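Local coordinates for 450aa long hypothetical fmu protein (Pyrococcus horikoshii, PDB 2YXL) that probably methylates RNA cytosines at carbon 5 with S-adenosyl-L-methionine as methyl donor, and binds the donor analogue sinefungin, at residues N400-L405 / G423-T428; Q366-L371 / L385-C390; E163-I168 / D175-V180; A247-S252 / T274-E279. One frame throughout, in Å; residues are numbered along the deposited sequence.

Contact 1 of 4, residues N400-L405 / G423-T428; sequences NIRWFL and GFLEGT
Leu-425 reaches helix 400-405 because its CG stands anti to the backbone N (chi1 179°), which carries both methyls out of the loop; in Ile-401 it is the branch methyl CG2 that takes the anti position and turns to meet it. CD2 of Leu-425 lies 3.7 Å from CG2 of Ile-401, the two side chains meeting at a slant. The second methyl, CD1, rests 3.9 Å from NE of Arg-402, whose extended chain slides past the leucine in the opposite direction and sets one guanidinium face over Leu-425 CB, near the rim of the group. NH1 comes within 3.5 Å of Phe-424 O, at too poor an angle for a hydrogen bond. Leucine and isoleucine suit the inner part, while arginine suits the exposed border, where its aliphatic length covers the leucine. A type II turn from Leu-425 to Thr-428 shapes the loop: Leu-425 O accepts from both N and OG1 of Thr-428, and Gly-427 tolerates the positive phi. In this methyltransferase fold the contact docks the hairpin loop between strands 421-422 and 429-431 on helix 398-407, with Ile-401 also touching Phe-442 and Ala-444 of strand 441-447 and Leu-425 touching Leu-413 of strand 412-413.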
loop_
_atom_site.group_PDB
_atom_site.type_symbol
_atom_site.label_atom_id
_atom_site.label_comp_id
_atom_site.label_asym_id
_atom_site.label_seq_id
_atom_site.Cartn_x
_atom_site.Cartn_y
_atom_site.Cartn_z
ATOM N N ASN A 400 6.489 -3.806 -20.704
ATOM C CA ASN A 400 5.236 -4.510 -20.981
ATOM C C ASN A 400 4.360 -3.845 -22.045
ATOM O O ASN A 400 3.549 -4.512 -22.694
ATOM C CB ASN A 400 4.432 -4.712 -19.694
ATOM C CG ASN A 400 4.880 -5.928 -18.903
ATOM O OD1 ASN A 400 5.718 -6.714 -19.354
ATOM N ND2 ASN A 400 4.309 -6.096 -17.717
ATOM N N ILE A 401 4.521 -2.534 -22.218
ATOM C CA ILE A 401 3.765 -1.787 -23.228
ATOM C C ILE A 401 4.431 -1.880 -24.603
ATOM O O ILE A 401 3.745 -2.048 -25.612
ATOM C CB ILE A 401 3.512 -0.310 -22.797
ATOM C CG1 ILE A 401 2.707 -0.259 -21.491
ATOM C CG2 ILE A 401 2.798 0.489 -23.895
ATOM C CD1 ILE A 401 1.412 -1.085 -21.490
ATOM N N ARG A 402 5.760 -1.783 -24.635
ATOM C CA ARG A 402 6.525 -1.970 -25.871
ATOM C C ARG A 402 6.272 -3.348 -26.476
ATOM O O ARG A 402 6.173 -3.486 -27.695
ATOM C CB ARG A 402 8.024 -1.768 -25.635
ATOM C CG ARG A 402 8.456 -0.314 -25.577
ATOM C CD ARG A 402 9.966 -0.184 -25.708
ATOM N NE ARG A 402 10.440 1.141 -25.312
ATOM C CZ ARG A 402 10.765 1.484 -24.067
ATOM N NH1 ARG A 402 11.183 2.715 -23.806
ATOM N NH2 ARG A 402 10.672 0.601 -23.079
ATOM N N TRP A 403 6.165 -4.357 -25.611
ATOM C CA TRP A 403 5.796 -5.708 -26.021
ATOM C C TRP A 403 4.381 -5.735 -26.594
ATOM O O TRP A 403 4.139 -6.348 -27.637
ATOM C CB TRP A 403 5.910 -6.686 -24.844
ATOM C CG TRP A 403 5.342 -8.046 -25.144
ATOM C CD1 TRP A 403 5.975 -9.080 -25.774
ATOM C CD2 TRP A 403 4.020 -8.512 -24.839
ATOM N NE1 TRP A 403 5.133 -10.161 -25.877
ATOM C CE2 TRP A 403 3.926 -9.841 -25.313
ATOM C CE3 TRP A 403 2.904 -7.935 -24.213
ATOM C CZ2 TRP A 403 2.762 -10.607 -25.177
ATOM C CZ3 TRP A 403 1.745 -8.696 -24.080
ATOM C CH2 TRP A 403 1.685 -10.018 -24.562
ATOM N N PHE A 404 3.458 -5.065 -25.905
ATOM C CA PHE A 404 2.053 -5.018 -26.303
ATOM C C PHE A 404 1.869 -4.365 -27.673
ATOM O O PHE A 404 1.067 -4.832 -28.484
ATOM C CB PHE A 404 1.223 -4.289 -25.241
ATOM C CG PHE A 404 -0.261 -4.378 -25.460
ATOM C CD1 PHE A 404 -0.950 -3.340 -26.077
ATOM C CD2 PHE A 404 -0.973 -5.500 -25.047
ATOM C CE1 PHE A 404 -2.323 -3.420 -26.281
ATOM C CE2 PHE A 404 -2.347 -5.586 -25.243
ATOM C CZ PHE A 404 -3.023 -4.545 -25.863
ATOM N N LEU A 405 2.618 -3.292 -27.922
ATOM C CA LEU A 405 2.568 -2.580 -29.203
ATOM C C LEU A 405 3.251 -3.353 -30.332
ATOM O O LEU A 405 3.031 -3.068 -31.509
ATOM C CB LEU A 405 3.176 -1.177 -29.069
ATOM C CG LEU A 405 2.250 -0.001 -28.734
ATOM C CD1 LEU A 405 1.578 -0.155 -27.377
ATOM C CD2 LEU A 405 3.015 1.315 -28.797
ATOM N N GLY A 423 6.506 9.139 -18.864
ATOM C CA GLY A 423 7.216 7.888 -18.601
ATOM C C GLY A 423 8.408 7.746 -19.533
ATOM O O GLY A 423 8.769 8.687 -20.242
ATOM N N PHE A 424 9.016 6.564 -19.548
ATOM C CA PHE A 424 10.206 6.335 -20.372
ATOM C C PHE A 424 9.865 5.962 -21.817
ATOM O O PHE A 424 10.736 5.952 -22.690
ATOM C CB PHE A 424 11.145 5.324 -19.706
ATOM C CG PHE A 424 11.704 5.806 -18.395
ATOM C CD1 PHE A 424 11.079 5.479 -17.193
ATOM C CD2 PHE A 424 12.840 6.612 -18.363
ATOM C CE1 PHE A 424 11.587 5.934 -15.973
ATOM C CE2 PHE A 424 13.357 7.073 -17.150
ATOM C CZ PHE A 424 12.728 6.732 -15.953
ATOM N N LEU A 425 8.589 5.670 -22.052
ATOM C CA LEU A 425 8.032 5.568 -23.393
ATOM C C LEU A 425 7.090 6.753 -23.590
ATOM O O LEU A 425 6.198 6.976 -22.767
ATOM C CB LEU A 425 7.278 4.246 -23.557
ATOM C CG LEU A 425 6.593 3.951 -24.894
ATOM C CD1 LEU A 425 7.610 3.672 -25.996
ATOM C CD2 LEU A 425 5.641 2.779 -24.734
ATOM N N GLU A 426 7.290 7.518 -24.661
ATOM C CA GLU A 426 6.498 8.726 -24.891
ATOM C C GLU A 426 5.018 8.423 -25.118
ATOM O O GLU A 426 4.663 7.591 -25.956
ATOM C CB GLU A 426 7.066 9.561 -26.045
ATOM C CG GLU A 426 8.239 10.452 -25.640
ATOM C CD GLU A 426 8.344 11.728 -26.469
ATOM O OE1 GLU A 426 9.239 12.549 -26.173
ATOM O OE2 GLU A 426 7.540 11.917 -27.410
ATOM N N GLY A 427 4.167 9.113 -24.364
ATOM C CA GLY A 427 2.725 8.878 -24.389
ATOM C C GLY A 427 2.243 8.241 -23.097
ATOM O O GLY A 427 1.045 8.255 -22.796
ATOM N N THR A 428 3.184 7.672 -22.342
ATOM C CA THR A 428 2.892 7.080 -21.040
ATOM C C THR A 428 3.185 8.080 -19.927
ATOM O O THR A 428 3.968 9.016 -20.107
ATOM C CB THR A 428 3.691 5.770 -20.787
ATOM O OG1 THR A 428 5.095 6.051 -20.710
ATOM C CG2 THR A 428 3.424 4.744 -21.885
#

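Contact 2 of 4, residues Q366-L371 / L385-C390; sequences QLQREL and LLYTTC
Helix 366-371 passes beside strand 385-389, the backbones coming nearest at Gln-368 and Tyr-387, whose CA atoms are 9.3 Å apart. Both side chains bridge that gap and cross at about a right angle. Tyr-387 has its CG anti to the backbone N (chi1 175°), which carries the ring across to the helix; Gln-368 CB meets it at the edge, near the ring plane, 4.1 Å from CE1. The extended glutamine chain then runs across the phenol oxygen, with CG 3.4 Å from Tyr-387 OH. Its amide is turned 66° from the ring plane, and OE1 lies 2.9 Å from OH without the angle of a hydrogen bond. Instead, the tyrosine OH bonds to Glu-396 O, and Gln-368 NE2 bonds to Pro-339 O and Glu-396 OE1, so the buried hydroxyl and the amide NH2 find their partners in the loops nearby. A long aromatic with a polar end and a long amide therefore suit a place that is apolar along the stems and polar at the ends. The helix belongs to the beta-alpha-beta crossover linking parallel strands 331-337 and 383-389; its Leu-367 and Leu-371 touch sinefungin. The strand pairs with 441-447 at Leu-385 and Tyr-387, and the Tyr-387 side chain also touches Ile-401 of helix 398-407.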
loop_
_atom_site.group_PDB
_atom_site.type_symbol
_atom_site.label_atom_id
_atom_site.label_comp_id
_atom_site.label_asym_id
_atom_site.label_seq_id
_atom_site.Cartn_x
_atom_site.Cartn_y
_atom_site.Cartn_z
ATOM N N GLN A 366 5.261 -11.362 -16.313
ATOM C CA GLN A 366 4.620 -12.364 -17.174
ATOM C C GLN A 366 3.104 -12.411 -16.962
ATOM O O GLN A 366 2.348 -12.546 -17.928
ATOM C CB GLN A 366 5.242 -13.759 -16.973
ATOM C CG GLN A 366 4.829 -14.796 -18.032
ATOM C CD GLN A 366 5.425 -16.184 -17.799
ATOM O OE1 GLN A 366 6.053 -16.757 -18.691
ATOM N NE2 GLN A 366 5.223 -16.729 -16.603
ATOM N N LEU A 367 2.668 -12.297 -15.707
ATOM C CA LEU A 367 1.238 -12.296 -15.379
ATOM C C LEU A 367 0.524 -11.079 -15.963
ATOM O O LEU A 367 -0.612 -11.185 -16.429
ATOM C CB LEU A 367 1.007 -12.382 -13.863
ATOM C CG LEU A 367 -0.441 -12.375 -13.343
ATOM C CD1 LEU A 367 -1.275 -13.534 -13.905
ATOM C CD2 LEU A 367 -0.471 -12.389 -11.825
ATOM N N GLN A 368 1.201 -9.934 -15.942
ATOM C CA GLN A 368 0.665 -8.700 -16.515
ATOM C C GLN A 368 0.473 -8.824 -18.027
ATOM O O GLN A 368 -0.535 -8.363 -18.569
ATOM C CB GLN A 368 1.570 -7.513 -16.171
ATOM C CG GLN A 368 1.556 -7.137 -14.684
ATOM C CD GLN A 368 2.859 -6.516 -14.198
ATOM O OE1 GLN A 368 3.722 -6.134 -14.989
ATOM N NE2 GLN A 368 3.007 -6.420 -12.883
ATOM N N ARG A 369 1.432 -9.466 -18.694
ATOM C CA ARG A 369 1.368 -9.679 -20.145
ATOM C C ARG A 369 0.195 -10.558 -20.573
ATOM O O ARG A 369 -0.454 -10.270 -21.579
ATOM C CB ARG A 369 2.683 -10.252 -20.680
ATOM C CG ARG A 369 3.850 -9.272 -20.663
ATOM C CD ARG A 369 5.049 -9.849 -21.397
ATOM N NE ARG A 369 6.307 -9.226 -20.988
ATOM C CZ ARG A 369 7.505 -9.558 -21.468
ATOM N NH1 ARG A 369 8.589 -8.934 -21.028
ATOM N NH2 ARG A 369 7.625 -10.508 -22.389
ATOM N N GLU A 370 -0.080 -11.616 -19.812
ATOM C CA GLU A 370 -1.187 -12.522 -20.145
ATOM C C GLU A 370 -2.559 -11.967 -19.745
ATOM O O GLU A 370 -3.578 -12.343 -20.324
ATOM C CB GLU A 370 -0.955 -13.951 -19.615
ATOM C CG GLU A 370 -0.860 -14.093 -18.101
ATOM C CD GLU A 370 -0.248 -15.418 -17.667
ATOM O OE1 GLU A 370 0.596 -15.968 -18.409
ATOM O OE2 GLU A 370 -0.604 -15.907 -16.573
ATOM N N LEU A 371 -2.576 -11.063 -18.769
ATOM C CA LEU A 371 -3.782 -10.288 -18.477
ATOM C C LEU A 371 -3.978 -9.223 -19.557
ATOM O O LEU A 371 -5.107 -8.942 -19.971
ATOM C CB LEU A 371 -3.708 -9.649 -17.088
ATOM C CG LEU A 371 -3.737 -10.567 -15.860
ATOM C CD1 LEU A 371 -3.422 -9.766 -14.606
ATOM C CD2 LEU A 371 -5.069 -11.287 -15.713
ATOM N N LEU A 385 -8.151 0.895 -23.705
ATOM C CA LEU A 385 -7.562 0.087 -22.651
ATOM C C LEU A 385 -6.620 0.964 -21.832
ATOM O O LEU A 385 -5.752 1.638 -22.392
ATOM C CB LEU A 385 -6.774 -1.082 -23.260
ATOM C CG LEU A 385 -6.441 -2.359 -22.466
ATOM C CD1 LEU A 385 -5.456 -3.213 -23.246
ATOM C CD2 LEU A 385 -5.896 -2.100 -21.074
ATOM N N LEU A 386 -6.793 0.967 -20.514
ATOM C CA LEU A 386 -5.816 1.603 -19.635
ATOM C C LEU A 386 -5.100 0.564 -18.793
ATOM O O LEU A 386 -5.729 -0.241 -18.104
ATOM C CB LEU A 386 -6.445 2.682 -18.744
ATOM C CG LEU A 386 -5.514 3.325 -17.699
ATOM C CD1 LEU A 386 -4.418 4.193 -18.325
ATOM C CD2 LEU A 386 -6.313 4.126 -16.685
ATOM N N TYR A 387 -3.776 0.590 -18.876
ATOM C CA TYR A 387 -2.934 -0.276 -18.078
ATOM C C TYR A 387 -2.252 0.565 -17.003
ATOM O O TYR A 387 -1.625 1.586 -17.302
ATOM C CB TYR A 387 -1.907 -0.969 -18.978
ATOM C CG TYR A 387 -0.889 -1.823 -18.257
ATOM C CD1 TYR A 387 -1.180 -3.143 -17.901
ATOM C CD2 TYR A 387 0.375 -1.321 -17.955
ATOM C CE1 TYR A 387 -0.236 -3.940 -17.252
ATOM C CE2 TYR A 387 1.325 -2.109 -17.304
ATOM C CZ TYR A 387 1.012 -3.414 -16.958
ATOM O OH TYR A 387 1.949 -4.183 -16.309
ATOM N N THR A 388 -2.403 0.147 -15.751
ATOM C CA THR A 388 -1.741 0.816 -14.636
ATOM C C THR A 388 -1.140 -0.192 -13.680
ATOM O O THR A 388 -1.677 -1.286 -13.498
ATOM C CB THR A 388 -2.693 1.737 -13.815
ATOM O OG1 THR A 388 -3.770 0.968 -13.266
ATOM C CG2 THR A 388 -3.246 2.870 -14.656
ATOM N N THR A 389 -0.007 0.186 -13.096
ATOM C CA THR A 389 0.555 -0.488 -11.932
ATOM C C THR A 389 0.945 0.575 -10.907
ATOM O O THR A 389 1.090 1.757 -11.244
ATOM C CB THR A 389 1.823 -1.310 -12.272
ATOM O OG1 THR A 389 2.929 -0.423 -12.489
ATOM C CG2 THR A 389 1.612 -2.197 -13.504
ATOM N N CYS A 390 1.108 0.157 -9.657
ATOM C CA CYS A 390 1.731 1.015 -8.659
ATOM C C CYS A 390 3.161 0.534 -8.421
ATOM O O CYS A 390 3.612 0.387 -7.288
ATOM C CB CYS A 390 0.910 1.065 -7.372
ATOM S SG CYS A 390 0.428 -0.543 -6.760
#

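Contact 3 of 4, residues E163-I168 / D175-V180; sequences ERVKGI and DFFRSV
The rings of Phe-176 and Phe-177, which together receive Val-165, are set against each other edge to face. Over one face of Phe-177 sits Phe-176 CD1, 3.8 Å above the ring centre, while Phe-177 CD1 lies in plane at the edge of the Phe-176 ring. One face of Phe-176 also carries Val-180 CG1, displaced toward the rim, and the ring of Tyr-155 meets Phe-177 nearly parallel to it. Val-165 approaches both rings obliquely: its CG1 is 3.9 Å from Phe-176 CD1 and its CG2 is 3.8 Å from Phe-177 CZ, with CB 4.0 Å from Phe-177 CE1. The two phenylalanines reach one valine from neighbouring positions because their first torsions differ, CG of Phe-176 being anti to the backbone N (chi1 170°) and CG of Phe-177 anti to the carbonyl carbon (chi1 -76°). A beta-branched residue suits this place, since its two methyls fill the angle between the rings and each touches both. Replacing Val-165 with an alanine would take away both methyls and would probably open a gap before the two rings, leaving them freer to turn. On the outer side of helix 175-180, Arg-178 NH2 forms a salt bridge of 2.9 Å with Asp-175 OD1, one turn away. Within the helix, beside helix 433-436, Ser-179 OG bonds back to Phe-176 O. The arrangement is that of two consecutive helices, 159-169 and 173-181, joined by a short loop and packed through one valine against two phenylalanines. It falls in the ferredoxin-like family region of RsmB/F methyltransferases, and Ile-392, near the predicted nucleophile Cys-390, also touches Val-165.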
loop_
_atom_site.group_PDB
_atom_site.type_symbol
_atom_site.label_atom_id
_atom_site.label_comp_id
_atom_site.label_asym_id
_atom_site.label_seq_id
_atom_site.Cartn_x
_atom_site.Cartn_y
_atom_site.Cartn_z
ATOM N N GLU A 163 20.265 0.010 -5.960
ATOM C CA GLU A 163 20.894 -0.120 -7.267
ATOM C C GLU A 163 19.857 -0.015 -8.387
ATOM O O GLU A 163 20.049 0.724 -9.355
ATOM C CB GLU A 163 21.653 -1.450 -7.356
ATOM C CG GLU A 163 22.837 -1.443 -8.325
ATOM C CD GLU A 163 23.968 -0.520 -7.879
ATOM O OE1 GLU A 163 24.529 0.189 -8.744
ATOM O OE2 GLU A 163 24.291 -0.498 -6.669
ATOM N N ARG A 164 18.752 -0.743 -8.230
ATOM C CA ARG A 164 17.675 -0.773 -9.219
ATOM C C ARG A 164 16.995 0.590 -9.392
ATOM O O ARG A 164 16.633 0.961 -10.508
ATOM C CB ARG A 164 16.649 -1.852 -8.850
ATOM C CG ARG A 164 15.737 -2.304 -9.986
ATOM C CD ARG A 164 16.476 -3.141 -11.022
ATOM N NE ARG A 164 15.555 -3.755 -11.976
ATOM C CZ ARG A 164 15.118 -5.010 -11.901
ATOM N NH1 ARG A 164 15.520 -5.810 -10.917
ATOM N NH2 ARG A 164 14.279 -5.472 -12.818
ATOM N N VAL A 165 16.828 1.329 -8.294
ATOM C CA VAL A 165 16.282 2.690 -8.344
ATOM C C VAL A 165 17.259 3.644 -9.047
ATOM O O VAL A 165 16.842 4.467 -9.869
ATOM C CB VAL A 165 15.887 3.222 -6.934
ATOM C CG1 VAL A 165 15.476 4.690 -6.990
ATOM C CG2 VAL A 165 14.753 2.391 -6.341
ATOM N N LYS A 166 18.551 3.515 -8.739
ATOM C CA LYS A 166 19.597 4.311 -9.403
ATOM C C LYS A 166 19.585 4.168 -10.924
ATOM O O LYS A 166 19.820 5.140 -11.641
ATOM C CB LYS A 166 20.989 3.982 -8.852
ATOM C CG LYS A 166 21.464 4.927 -7.758
ATOM C CD LYS A 166 22.821 4.506 -7.206
ATOM C CE LYS A 166 23.211 5.354 -5.998
ATOM N NZ LYS A 166 24.486 4.904 -5.368
ATOM N N GLY A 167 19.302 2.958 -11.405
ATOM C CA GLY A 167 19.185 2.695 -12.842
ATOM C C GLY A 167 17.972 3.345 -13.489
ATOM O O GLY A 167 17.891 3.439 -14.716
ATOM N N ILE A 168 17.029 3.796 -12.661
ATOM C CA ILE A 168 15.793 4.417 -13.137
ATOM C C ILE A 168 15.800 5.937 -12.940
ATOM O O ILE A 168 15.390 6.679 -13.831
ATOM C CB ILE A 168 14.539 3.786 -12.458
ATOM C CG1 ILE A 168 14.493 2.275 -12.715
ATOM C CG2 ILE A 168 13.251 4.454 -12.950
ATOM C CD1 ILE A 168 13.494 1.519 -11.864
ATOM N N ASP A 175 16.468 11.763 -3.374
ATOM C CA ASP A 175 15.188 12.433 -3.136
ATOM C C ASP A 175 14.019 11.451 -3.059
ATOM O O ASP A 175 13.112 11.624 -2.235
ATOM C CB ASP A 175 14.921 13.498 -4.205
ATOM C CG ASP A 175 15.770 14.743 -4.016
ATOM O OD1 ASP A 175 16.017 15.136 -2.854
ATOM O OD2 ASP A 175 16.181 15.339 -5.035
ATOM N N PHE A 176 14.054 10.426 -3.912
ATOM C CA PHE A 176 13.046 9.365 -3.905
ATOM C C PHE A 176 12.980 8.680 -2.547
ATOM O O PHE A 176 11.900 8.539 -1.968
ATOM C CB PHE A 176 13.325 8.331 -5.000
ATOM C CG PHE A 176 12.465 7.096 -4.902
ATOM C CD1 PHE A 176 12.945 5.943 -4.286
ATOM C CD2 PHE A 176 11.171 7.090 -5.419
ATOM C CE1 PHE A 176 12.152 4.803 -4.188
ATOM C CE2 PHE A 176 10.370 5.953 -5.325
ATOM C CZ PHE A 176 10.864 4.806 -4.709
ATOM N N PHE A 177 14.138 8.255 -2.046
ATOM C CA PHE A 177 14.192 7.579 -0.755
ATOM C C PHE A 177 13.858 8.511 0.404
ATOM O O PHE A 177 13.252 8.083 1.378
ATOM C CB PHE A 177 15.520 6.843 -0.552
ATOM C CG PHE A 177 15.614 5.557 -1.324
ATOM C CD1 PHE A 177 16.426 5.461 -2.450
ATOM C CD2 PHE A 177 14.865 4.447 -0.944
ATOM C CE1 PHE A 177 16.504 4.275 -3.175
ATOM C CE2 PHE A 177 14.933 3.261 -1.667
ATOM C CZ PHE A 177 15.758 3.173 -2.784
ATOM N N ARG A 178 14.224 9.785 0.282
ATOM C CA ARG A 178 13.787 10.795 1.243
ATOM C C ARG A 178 12.261 10.881 1.325
ATOM O O ARG A 178 11.698 10.834 2.418
ATOM C CB ARG A 178 14.402 12.165 0.940
ATOM C CG ARG A 178 15.743 12.388 1.625
ATOM C CD ARG A 178 16.097 13.864 1.706
ATOM N NE ARG A 178 16.615 14.375 0.437
ATOM C CZ ARG A 178 17.907 14.562 0.168
ATOM N NH1 ARG A 178 18.833 14.284 1.081
ATOM N NH2 ARG A 178 18.274 15.032 -1.020
ATOM N N SER A 179 11.602 10.973 0.170
ATOM C CA SER A 179 10.139 11.050 0.120
ATOM C C SER A 179 9.412 9.800 0.633
ATOM O O SER A 179 8.315 9.912 1.178
ATOM C CB SER A 179 9.653 11.400 -1.284
ATOM O OG SER A 179 9.916 10.349 -2.197
ATOM N N VAL A 180 10.008 8.620 0.459
ATOM C CA VAL A 180 9.412 7.386 0.999
ATOM C C VAL A 180 9.858 7.095 2.438
ATOM O O VAL A 180 9.394 6.136 3.058
ATOM C CB VAL A 180 9.616 6.136 0.074
ATOM C CG1 VAL A 180 8.965 6.351 -1.290
ATOM C CG2 VAL A 180 11.091 5.769 -0.068
#

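Contact 4 of 4, residues A247-S252 / T274-E279; sequences ASAVAS and TTHLAE
Ser-252 is the tight point of this contact, pressed between His-276 and Leu-277 where the two backbones come nearest. The CA atoms of Ser-252 and Leu-277 are 5.8 Å apart; Ser-252 CB lies 3.5 Å from CD2 of the His-276 ring, approached obliquely, and its OG lies 3.7 Å from Leu-277 CD2. A serine suits this place by its small size, as does Ala-249 one turn earlier. The histidine gets there because its CG is anti to the backbone N (chi1 -165°), which swings the imidazole across to helix 247-252. Around Ala-249 the fit is looser: its CB is 4.2 Å from His-276 NE2, although its carbonyl O, at the ring edge and near the ring plane, is 3.3 Å from the same nitrogen, NE2 of His-276. Beyond Ala-249 the helices draw apart, their axes crossing at -46° with a closest approach of 9.2 Å. The touching residues are all buried; Ser-248, at the diverging end, is partly exposed. An alanine in place of His-276 would remove the ring and would probably leave a gap beside Ser-252 CB and the Ala-249 carbonyl. Leu-277 continues inward onto Val-263, Asp-265 and Ile-287 of the central strands, as expected of a helix packed on a Rossmann-like sheet. The contact is thus mixed: serine and imidazole, both polar, are packed mainly through carbon atoms, and no clear hydrogen bond joins the two segments. Ser-252 OG and Ser-248 OG make weak hydrogen bonds to O and NZ, respectively, of Lys-273, a predicted S-adenosyl-L-methionine-binding residue, which is consistent with the helix pair bordering the cofactor loop.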
loop_
_atom_site.group_PDB
_atom_site.type_symbol
_atom_site.label_atom_id
_atom_site.label_comp_id
_atom_site.label_asym_id
_atom_site.label_seq_id
_atom_site.Cartn_x
_atom_site.Cartn_y
_atom_site.Cartn_z
ATOM N N ALA A 247 -2.947 9.154 -7.135
ATOM C CA ALA A 247 -2.544 8.491 -8.376
ATOM C C ALA A 247 -3.572 7.463 -8.867
ATOM O O ALA A 247 -3.840 7.365 -10.065
ATOM C CB ALA A 247 -1.174 7.846 -8.212
ATOM N N SER A 248 -4.154 6.717 -7.931
ATOM C CA SER A 248 -5.182 5.733 -8.250
ATOM C C SER A 248 -6.485 6.368 -8.736
ATOM O O SER A 248 -7.164 5.813 -9.601
ATOM C CB SER A 248 -5.452 4.839 -7.045
ATOM O OG SER A 248 -4.317 4.048 -6.738
ATOM N N ALA A 249 -6.825 7.530 -8.180
ATOM C CA ALA A 249 -8.023 8.269 -8.589
ATOM C C ALA A 249 -7.906 8.822 -10.009
ATOM O O ALA A 249 -8.894 8.861 -10.744
ATOM C CB ALA A 249 -8.308 9.389 -7.618
ATOM N N VAL A 250 -6.700 9.254 -10.377
ATOM C CA VAL A 250 -6.407 9.774 -11.715
ATOM C C VAL A 250 -6.636 8.703 -12.792
ATOM O O VAL A 250 -7.168 8.999 -13.868
ATOM C CB VAL A 250 -4.955 10.333 -11.795
ATOM C CG1 VAL A 250 -4.540 10.618 -13.240
ATOM C CG2 VAL A 250 -4.814 11.587 -10.940
ATOM N N ALA A 251 -6.247 7.467 -12.484
ATOM C CA ALA A 251 -6.411 6.331 -13.395
ATOM C C ALA A 251 -7.809 6.261 -14.008
ATOM O O ALA A 251 -7.949 6.307 -15.231
ATOM C CB ALA A 251 -6.062 5.020 -12.690
ATOM N N SER A 252 -8.837 6.178 -13.162
ATOM C CA SER A 252 -10.224 6.102 -13.631
ATOM C C SER A 252 -10.644 7.317 -14.454
ATOM O O SER A 252 -11.378 7.178 -15.431
ATOM C CB SER A 252 -11.193 5.903 -12.465
ATOM O OG SER A 252 -11.033 4.622 -11.882
ATOM N N THR A 274 -12.787 0.522 -9.356
ATOM C CA THR A 274 -14.082 0.100 -9.910
ATOM C C THR A 274 -15.252 0.879 -9.307
ATOM O O THR A 274 -16.235 1.155 -9.993
ATOM C CB THR A 274 -14.323 -1.441 -9.828
ATOM O OG1 THR A 274 -15.725 -1.719 -9.915
ATOM C CG2 THR A 274 -13.789 -2.022 -8.545
ATOM N N THR A 275 -15.133 1.249 -8.036
ATOM C CA THR A 275 -16.135 2.096 -7.394
ATOM C C THR A 275 -16.064 3.543 -7.914
ATOM O O THR A 275 -17.073 4.251 -7.941
ATOM C CB THR A 275 -16.049 2.019 -5.841
ATOM O OG1 THR A 275 -17.302 2.409 -5.268
ATOM C CG2 THR A 275 -14.935 2.897 -5.285
ATOM N N HIS A 276 -14.872 3.960 -8.341
ATOM C CA HIS A 276 -14.654 5.274 -8.948
ATOM C C HIS A 276 -15.196 5.321 -10.382
ATOM O O HIS A 276 -15.765 6.329 -10.803
ATOM C CB HIS A 276 -13.160 5.618 -8.917
ATOM C CG HIS A 276 -12.849 7.060 -9.186
ATOM N ND1 HIS A 276 -13.792 8.062 -9.099
ATOM C CD2 HIS A 276 -11.681 7.670 -9.501
ATOM C CE1 HIS A 276 -13.224 9.224 -9.375
ATOM N NE2 HIS A 276 -11.943 9.014 -9.619
ATOM N N LEU A 277 -15.021 4.224 -11.122
ATOM C CA LEU A 277 -15.538 4.111 -12.489
ATOM C C LEU A 277 -17.055 4.281 -12.512
ATOM O O LEU A 277 -17.598 4.933 -13.407
ATOM C CB LEU A 277 -15.151 2.765 -13.115
ATOM C CG LEU A 277 -13.682 2.421 -13.397
ATOM C CD1 LEU A 277 -13.539 0.927 -13.653
ATOM C CD2 LEU A 277 -13.109 3.214 -14.565
ATOM N N ALA A 278 -17.724 3.706 -11.513
ATOM C CA ALA A 278 -19.176 3.816 -11.362
ATOM C C ALA A 278 -19.651 5.254 -11.110
ATOM O O ALA A 278 -20.727 5.642 -11.573
ATOM C CB ALA A 278 -19.659 2.896 -10.260
ATOM N N GLU A 279 -18.850 6.030 -10.378
ATOM C CA GLU A 279 -19.131 7.448 -10.136
ATOM C C GLU A 279 -19.105 8.236 -11.438
ATOM O O GLU A 279 -19.988 9.054 -11.695
ATOM C CB GLU A 279 -18.109 8.060 -9.175
ATOM C CG GLU A 279 -18.192 7.577 -7.740
ATOM C CD GLU A 279 -17.356 8.425 -6.792
ATOM O OE1 GLU A 279 -17.494 9.671 -6.806
ATOM O OE2 GLU A 279 -16.568 7.845 -6.020
#

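In the fold
Contacts 1, 2 and 4 gather round the sheet of the methyltransferase domain, whereas contact 3 belongs to the ferredoxin-like family region. Contacts 1 and 2 have centres 12 Å apart and meet directly, through a probable hydrogen bond of 3.1 Å from Arg-369 NE to Asn-400 OD1. Contact 4 touches contact 2 across the strand, where Leu-386 and Thr-388 pack on Ala-251, the centres of the two contacts being 16 Å apart. Contact 2 lines the donor pocket itself through Leu-367 and Leu-371, while the Ser-252 side chain of contact 4 is about 7 Å from sinefungin. Contact 3 reaches contact 1 through Phe-424 and Ile-168, and its Phe-176 side chain is about 11 Å from that of Cys-390, the predicted nucleophile.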